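Local coordinates for major capsid protein (Faustovirus, PDB 5J7O) that probably builds the protein shell of a large double-stranded DNA virus as a three-chain assembly of double jelly-roll subunits, at residues Tyr153-Val158 and Leu340-Thr345; Leu333-Gly338 and Ser381-Thr386. All coordinates share one frame; numbering follows the deposited sequence.

Contact 1 of 2, residues Tyr153-Val158 and Leu340-Thr345; sequences YTQSYV and LFLQTT
Thr154 and Thr345 begin an antiparallel strand pairing that runs to Val158 and Phe341. Thr154 N donates to Thr345 O. Thr154 O is gripped twice in return, by Thr345 N at 2.8 Å and by Thr345 OG1 at 2.6 Å. The hydroxyl comes from above the carbonyl plane. Thr345 OG1 sits between its own backbone N and carbonyl carbon (chi1 50°), which brings it back to the neighbouring strand.

Gln155 and Thr344 form a non-hydrogen-bonded pair, and their side chains lie side by side. Gln155 NE2 donates to Thr344 OG1 at 3.2 Å, with the oxygen close to the amide plane. Gln155 CA also makes a C-H...O contact with Gln343 O. Thr344 OG1 makes a weak hydrogen bond to Thr263 O of the second subunit.

Ser156 pairs with Gln343 through two backbone hydrogen bonds. Ser156 OG lies 2.8 Å from a water, which gives a weak bond to Gln343 O. Tyr157 is on the same face as Gln155. Its CE1 meets Leu342 CD1 at 3.6 Å, while its CB touches Leu340 CD1. Tyr157 OH is hydrogen-bonded to Ala121 O.

Val158 closes the pairing with two more backbone bonds to Phe341. Its CG1 lies 3.5 Å from Gln343 OE1, and CG2 packs on Phe341 CB at 4.0 Å. Val158 O approaches the edge of the Phe341 ring near CD2.

Six backbone hydrogen bonds fix the register of these two central strands of a mixed sheet. Two side-chain bonds add to these in a largely buried contact: one ends on a backbone carbonyl, the other joins an amide to a hydroxyl. Through that hydroxyl, the Gln155 amide is linked only weakly to the second subunit.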
ATOM      1  N   TYR B 153      28.402  23.518  26.687  1.00 35.92           N
ATOM      2  CA  TYR B 153      27.762  23.484  25.380  1.00 36.11           C
ATOM      3  C   TYR B 153      28.829  23.555  24.297  1.00 35.00           C
ATOM      4  O   TYR B 153      29.646  24.481  24.286  1.00 33.76           O
ATOM      5  CB  TYR B 153      26.778  24.646  25.215  1.00 35.07           C
ATOM      6  CG  TYR B 153      25.775  24.797  26.339  1.00 35.96           C
ATOM      7  CD1 TYR B 153      26.095  25.507  27.489  1.00 36.88           C
ATOM      8  CD2 TYR B 153      24.504  24.247  26.240  1.00 34.84           C
ATOM      9  CE1 TYR B 153      25.180  25.655  28.516  1.00 37.67           C
ATOM     10  CE2 TYR B 153      23.582  24.391  27.261  1.00 35.62           C
ATOM     11  CZ  TYR B 153      23.925  25.097  28.395  1.00 36.78           C
ATOM     12  OH  TYR B 153      23.012  25.241  29.415  1.00 35.95           O
ATOM     13  N   THR B 154      28.814  22.588  23.382  1.00 35.41           N
ATOM     14  CA  THR B 154      29.751  22.561  22.267  1.00 38.19           C
ATOM     15  C   THR B 154      28.986  22.320  20.976  1.00 36.34           C
ATOM     16  O   THR B 154      28.144  21.420  20.906  1.00 38.18           O
ATOM     17  CB  THR B 154      30.820  21.477  22.452  1.00 40.52           C
ATOM     18  OG1 THR B 154      31.400  21.589  23.756  1.00 44.02           O
ATOM     19  CG2 THR B 154      31.915  21.626  21.402  1.00 41.88           C
ATOM     20  N   GLN B 155      29.278  23.129  19.959  1.00 35.56           N
ATOM     21  CA  GLN B 155      28.701  22.967  18.634  1.00 36.56           C
ATOM     22  C   GLN B 155      29.812  22.983  17.595  1.00 39.46           C
ATOM     23  O   GLN B 155      30.753  23.778  17.692  1.00 39.00           O
ATOM     24  CB  GLN B 155      27.671  24.062  18.328  1.00 32.57           C
ATOM     25  CG  GLN B 155      26.378  23.930  19.118  1.00 31.22           C
ATOM     26  CD  GLN B 155      25.360  24.992  18.754  1.00 31.80           C
ATOM     27  OE1 GLN B 155      25.554  26.176  19.029  1.00 31.88           O
ATOM     28  NE2 GLN B 155      24.266  24.573  18.127  1.00 31.35           N
ATOM     29  N   SER B 156      29.702  22.101  16.607  1.00 41.25           N
ATOM     30  CA  SER B 156      30.703  21.991  15.557  1.00 42.63           C
ATOM     31  C   SER B 156      30.038  21.446  14.300  1.00 40.78           C
ATOM     32  O   SER B 156      28.835  21.169  14.276  1.00 40.40           O
ATOM     33  CB  SER B 156      31.872  21.105  16.000  1.00 41.37           C
ATOM     34  OG  SER B 156      31.428  19.802  16.339  1.00 41.27           O
ATOM     35  N   TYR B 157      30.835  21.298  13.246  1.00 39.12           N
ATOM     36  CA  TYR B 157      30.376  20.745  11.981  1.00 38.22           C
ATOM     37  C   TYR B 157      31.122  19.454  11.687  1.00 39.32           C
ATOM     38  O   TYR B 157      32.342  19.376  11.863  1.00 42.37           O
ATOM     39  CB  TYR B 157      30.575  21.736  10.830  1.00 37.34           C
ATOM     40  CG  TYR B 157      29.764  23.001  10.968  1.00 36.73           C
ATOM     41  CD1 TYR B 157      28.377  22.971  10.892  1.00 35.78           C
ATOM     42  CD2 TYR B 157      30.383  24.227  11.166  1.00 35.78           C
ATOM     43  CE1 TYR B 157      27.630  24.127  11.015  1.00 35.39           C
ATOM     44  CE2 TYR B 157      29.646  25.388  11.288  1.00 36.08           C
ATOM     45  CZ  TYR B 157      28.270  25.331  11.213  1.00 36.07           C
ATOM     46  OH  TYR B 157      27.531  26.486  11.336  1.00 36.73           O
ATOM     47  N   VAL B 158      30.381  18.440  11.241  1.00 37.02           N
ATOM     48  CA  VAL B 158      30.941  17.138  10.908  1.00 35.34           C
ATOM     49  C   VAL B 158      30.326  16.657   9.602  1.00 35.28           C
ATOM     50  O   VAL B 158      29.277  17.135   9.167  1.00 35.33           O
ATOM     51  CB  VAL B 158      30.699  16.093  12.022  1.00 33.14           C
ATOM     52  CG1 VAL B 158      31.507  16.431  13.265  1.00 33.55           C
ATOM     53  CG2 VAL B 158      29.216  16.005  12.354  1.00 26.48           C
ATOM     54  N   LEU B 340      27.248  17.636   5.397  1.00 35.97           N
ATOM     55  CA  LEU B 340      27.679  18.611   6.394  1.00 35.25           C
ATOM     56  C   LEU B 340      26.605  18.688   7.467  1.00 35.61           C
ATOM     57  O   LEU B 340      25.449  18.995   7.163  1.00 35.64           O
ATOM     58  CB  LEU B 340      27.911  19.984   5.757  1.00 33.74           C
ATOM     59  CG  LEU B 340      28.456  21.093   6.660  1.00 33.82           C
ATOM     60  CD1 LEU B 340      29.899  20.813   7.053  1.00 34.84           C
ATOM     61  CD2 LEU B 340      28.330  22.445   5.976  1.00 33.84           C
ATOM     62  N   PHE B 341      26.984  18.411   8.712  1.00 35.62           N
ATOM     63  CA  PHE B 341      26.035  18.317   9.811  1.00 35.43           C
ATOM     64  C   PHE B 341      26.503  19.167  10.981  1.00 37.47           C
ATOM     65  O   PHE B 341      27.695  19.200  11.299  1.00 39.99           O
ATOM     66  CB  PHE B 341      25.861  16.864  10.269  1.00 35.29           C
ATOM     67  CG  PHE B 341      25.555  15.910   9.151  1.00 33.86           C
ATOM     68  CD1 PHE B 341      24.247  15.665   8.769  1.00 34.02           C
ATOM     69  CD2 PHE B 341      26.578  15.257   8.481  1.00 32.60           C
ATOM     70  CE1 PHE B 341      23.965  14.788   7.739  1.00 34.54           C
ATOM     71  CE2 PHE B 341      26.301  14.381   7.451  1.00 33.83           C
ATOM     72  CZ  PHE B 341      24.993  14.146   7.079  1.00 33.86           C
ATOM     73  N   LEU B 342      25.557  19.851  11.619  1.00 38.24           N
ATOM     74  CA  LEU B 342      25.831  20.618  12.827  1.00 39.08           C
ATOM     75  C   LEU B 342      25.688  19.703  14.037  1.00 40.09           C
ATOM     76  O   LEU B 342      24.596  19.191  14.308  1.00 40.72           O
ATOM     77  CB  LEU B 342      24.884  21.811  12.946  1.00 39.33           C
ATOM     78  CG  LEU B 342      24.991  22.611  14.247  1.00 39.82           C
ATOM     79  CD1 LEU B 342      26.253  23.461  14.266  1.00 38.10           C
ATOM     80  CD2 LEU B 342      23.756  23.468  14.468  1.00 39.57           C
ATOM     81  N   GLN B 343      26.786  19.497  14.757  1.00 41.92           N
ATOM     82  CA  GLN B 343      26.784  18.670  15.956  1.00 44.70           C
ATOM     83  C   GLN B 343      26.503  19.548  17.168  1.00 45.25           C
ATOM     84  O   GLN B 343      27.267  20.474  17.457  1.00 49.20           O
ATOM     85  CB  GLN B 343      28.118  17.941  16.111  1.00 47.37           C
ATOM     86  CG  GLN B 343      28.246  17.147  17.400  1.00 50.81           C
ATOM     87  CD  GLN B 343      29.549  16.378  17.479  1.00 53.73           C
ATOM     88  OE1 GLN B 343      30.363  16.417  16.558  1.00 55.15           O
ATOM     89  NE2 GLN B 343      29.751  15.670  18.583  1.00 55.60           N
ATOM     90  N   THR B 344      25.409  19.263  17.869  1.00 39.92           N
ATOM     91  CA  THR B 344      25.028  19.985  19.080  1.00 38.07           C
ATOM     92  C   THR B 344      25.228  19.053  20.269  1.00 34.30           C
ATOM     93  O   THR B 344      24.518  18.050  20.403  1.00 32.47           O
ATOM     94  CB  THR B 344      23.581  20.469  19.001  1.00 39.22           C
ATOM     95  OG1 THR B 344      23.469  21.488  18.000  1.00 39.06           O
ATOM     96  CG2 THR B 344      23.130  21.029  20.344  1.00 39.95           C
ATOM     97  N   THR B 345      26.189  19.383  21.128  1.00 36.70           N
ATOM     98  CA  THR B 345      26.541  18.550  22.270  1.00 38.48           C
ATOM     99  C   THR B 345      26.419  19.346  23.560  1.00 36.77           C
ATOM    100  O   THR B 345      26.949  20.458  23.664  1.00 37.21           O
ATOM    101  CB  THR B 345      27.961  17.996  22.136  1.00 42.77           C
ATOM    102  OG1 THR B 345      28.865  19.060  21.821  1.00 50.65           O
ATOM    103  CG2 THR B 345      28.019  16.953  21.044  1.00 39.24           C
TER
HETATM  104  O   HOH W   1      30.199  19.697  18.840  1.00 27.18           O

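Contact 2 of 2, residues Leu333-Gly338 and Ser381-Thr386; sequences LFTAPG and SSIDGT
Ile383 packs against Leu333 and Thr335, where a loop lies against the edge strand 333-336 of a small antiparallel sheet. The chains run in nearly opposite directions here, but no backbone-to-backbone hydrogen bond joins them. Side chains, some of them against the other segment's backbone, and a water make the contact. Ile383 CG2 meets Thr335 OG1 at 3.7 Å, and the two side chains cross. With CG2 anti to the carbonyl carbon, that methyl is placed by the hydroxyl. Ile383 CD1 lies 3.7 Å from Leu333 O. Leu333 CD2 reaches Ile383 CB at 4.2 Å.

A water lies 3.2 Å from Thr335 OG1 and accepts a weak bond from Ile383 N. It links the strand side chain to the loop backbone.

Further out, strand 170-177 supports both segments. It pairs with strand 333-336 through Phe334 and Ala336, and Asn173 ND2 donates to Ser381 O. Ser381 OG is hydrogen-bonded to Ser115 O, and Gln329 NE2 holds Asp384 O.

Beyond Ile383 the loop forms an Asx turn. Asp384 OD1 accepts from Thr386 N at 3.1 Å and from Thr386 OG1 at 2.6 Å, both on the same face of the carboxylate.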
ATOM      1  N   LEU B 333      14.059  22.446  -9.284  1.00 34.22           N
ATOM      2  CA  LEU B 333      15.283  21.895  -8.719  1.00 34.65           C
ATOM      3  C   LEU B 333      15.691  22.733  -7.517  1.00 36.74           C
ATOM      4  O   LEU B 333      15.670  23.967  -7.584  1.00 39.05           O
ATOM      5  CB  LEU B 333      16.395  21.879  -9.769  1.00 35.18           C
ATOM      6  CG  LEU B 333      17.712  21.187  -9.434  1.00 35.55           C
ATOM      7  CD1 LEU B 333      17.526  19.679  -9.373  1.00 35.69           C
ATOM      8  CD2 LEU B 333      18.759  21.566 -10.463  1.00 35.73           C
ATOM      9  N   PHE B 334      16.064  22.071  -6.424  1.00 35.75           N
ATOM     10  CA  PHE B 334      16.295  22.758  -5.163  1.00 36.61           C
ATOM     11  C   PHE B 334      17.586  22.296  -4.506  1.00 36.81           C
ATOM     12  O   PHE B 334      18.011  21.147  -4.653  1.00 37.96           O
ATOM     13  CB  PHE B 334      15.132  22.549  -4.188  1.00 36.64           C
ATOM     14  CG  PHE B 334      13.853  23.184  -4.634  1.00 39.14           C
ATOM     15  CD1 PHE B 334      13.006  22.524  -5.507  1.00 40.05           C
ATOM     16  CD2 PHE B 334      13.497  24.443  -4.182  1.00 40.31           C
ATOM     17  CE1 PHE B 334      11.828  23.106  -5.922  1.00 41.54           C
ATOM     18  CE2 PHE B 334      12.317  25.032  -4.593  1.00 42.38           C
ATOM     19  CZ  PHE B 334      11.482  24.362  -5.465  1.00 42.74           C
ATOM     20  N   THR B 335      18.200  23.224  -3.780  1.00 36.89           N
ATOM     21  CA  THR B 335      19.330  22.923  -2.918  1.00 36.21           C
ATOM     22  C   THR B 335      18.838  22.251  -1.643  1.00 35.33           C
ATOM     23  O   THR B 335      17.765  22.574  -1.128  1.00 34.16           O
ATOM     24  CB  THR B 335      20.087  24.215  -2.589  1.00 35.76           C
ATOM     25  OG1 THR B 335      20.764  24.690  -3.759  1.00 34.79           O
ATOM     26  CG2 THR B 335      21.094  24.006  -1.476  1.00 38.25           C
ATOM     27  N   ALA B 336      19.613  21.292  -1.152  1.00 34.14           N
ATOM     28  CA  ALA B 336      19.350  20.616   0.107  1.00 34.10           C
ATOM     29  C   ALA B 336      20.681  20.361   0.795  1.00 33.75           C
ATOM     30  O   ALA B 336      21.723  20.300   0.134  1.00 32.55           O
ATOM     31  CB  ALA B 336      18.593  19.299  -0.106  1.00 34.46           C
ATOM     32  N   PRO B 337      20.683  20.229   2.123  1.00 32.44           N
ATOM     33  CA  PRO B 337      21.946  19.993   2.833  1.00 32.53           C
ATOM     34  C   PRO B 337      22.641  18.733   2.341  1.00 32.93           C
ATOM     35  O   PRO B 337      22.003  17.718   2.053  1.00 33.37           O
ATOM     36  CB  PRO B 337      21.510  19.857   4.297  1.00 31.93           C
ATOM     37  CG  PRO B 337      20.234  20.610   4.378  1.00 31.03           C
ATOM     38  CD  PRO B 337      19.555  20.408   3.054  1.00 30.40           C
ATOM     39  N   GLY B 338      23.960  18.812   2.242  1.00 31.80           N
ATOM     40  CA  GLY B 338      24.794  17.714   1.787  1.00 29.68           C
ATOM     41  C   GLY B 338      25.444  16.979   2.938  1.00 30.02           C
ATOM     42  O   GLY B 338      24.828  16.752   3.986  1.00 25.88           O
ATOM     43  N   SER B 381      26.512  27.796  -2.136  1.00 41.16           N
ATOM     44  CA  SER B 381      26.372  26.597  -2.955  1.00 40.07           C
ATOM     45  C   SER B 381      24.933  26.543  -3.451  1.00 37.41           C
ATOM     46  O   SER B 381      24.008  26.329  -2.660  1.00 35.54           O
ATOM     47  CB  SER B 381      26.739  25.342  -2.163  1.00 39.87           C
ATOM     48  OG  SER B 381      26.710  24.191  -2.988  1.00 39.59           O
ATOM     49  N   SER B 382      24.745  26.743  -4.753  1.00 36.84           N
ATOM     50  CA  SER B 382      23.422  26.901  -5.341  1.00 38.63           C
ATOM     51  C   SER B 382      23.283  25.990  -6.556  1.00 37.89           C
ATOM     52  O   SER B 382      24.234  25.323  -6.975  1.00 39.19           O
ATOM     53  CB  SER B 382      23.165  28.363  -5.725  1.00 40.80           C
ATOM     54  OG  SER B 382      24.165  28.838  -6.609  1.00 44.79           O
ATOM     55  N   ILE B 383      22.075  25.972  -7.128  1.00 36.14           N
ATOM     56  CA  ILE B 383      21.804  25.105  -8.269  1.00 37.06           C
ATOM     57  C   ILE B 383      22.484  25.650  -9.522  1.00 41.70           C
ATOM     58  O   ILE B 383      22.792  26.843  -9.638  1.00 42.81           O
ATOM     59  CB  ILE B 383      20.291  24.942  -8.486  1.00 35.65           C
ATOM     60  CG1 ILE B 383      19.651  26.287  -8.843  1.00 34.93           C
ATOM     61  CG2 ILE B 383      19.635  24.350  -7.248  1.00 33.07           C
ATOM     62  CD1 ILE B 383      18.155  26.210  -9.077  1.00 34.67           C
ATOM     63  N   ASP B 384      22.718  24.752 -10.478  1.00 44.16           N
ATOM     64  CA  ASP B 384      23.355  25.113 -11.740  1.00 44.64           C
ATOM     65  C   ASP B 384      22.302  25.700 -12.673  1.00 43.64           C
ATOM     66  O   ASP B 384      21.458  24.971 -13.207  1.00 44.74           O
ATOM     67  CB  ASP B 384      24.028  23.893 -12.365  1.00 45.13           C
ATOM     68  CG  ASP B 384      24.952  24.257 -13.516  1.00 48.15           C
ATOM     69  OD1 ASP B 384      24.913  25.415 -13.983  1.00 50.17           O
ATOM     70  OD2 ASP B 384      25.719  23.377 -13.962  1.00 50.41           O
ATOM     71  N   GLY B 385      22.353  27.016 -12.875  1.00 43.12           N
ATOM     72  CA  GLY B 385      21.400  27.691 -13.737  1.00 45.60           C
ATOM     73  C   GLY B 385      21.568  27.406 -15.214  1.00 48.59           C
ATOM     74  O   GLY B 385      20.709  27.812 -16.004  1.00 50.48           O
ATOM     75  N   THR B 386      22.646  26.730 -15.606  1.00 47.80           N
ATOM     76  CA  THR B 386      22.867  26.348 -16.993  1.00 46.87           C
ATOM     77  C   THR B 386      22.431  24.918 -17.282  1.00 46.50           C
ATOM     78  O   THR B 386      22.765  24.384 -18.344  1.00 47.01           O
ATOM     79  CB  THR B 386      24.339  26.525 -17.373  1.00 46.72           C
ATOM     80  OG1 THR B 386      25.161  25.730 -16.508  1.00 48.79           O
ATOM     81  CG2 THR B 386      24.751  27.985 -17.261  1.00 45.75           C
TER
HETATM   82  O   HOH W   2      20.112  27.570  -4.998  1.00 42.63           O

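Overall arrangement
The centres of the two contacts are about 23 Å apart, on the same side of the chain's centre. Along the chain the order is 153-158, 333-338, 340-345, 381-386, so the segments alternate. Residues 333-338 of contact 2 lead almost directly into residues 340-345 of contact 1. Strand 333-336 belongs to a three-stranded antiparallel sheet, while strand 341-351 enters a seven-stranded mixed sheet. The chain thus passes from one sheet to the next within a few residues. Contact 1 joins neighbouring strands and is touched by both other subunits. Contact 2 holds a loop against an edge strand and lies within one subunit.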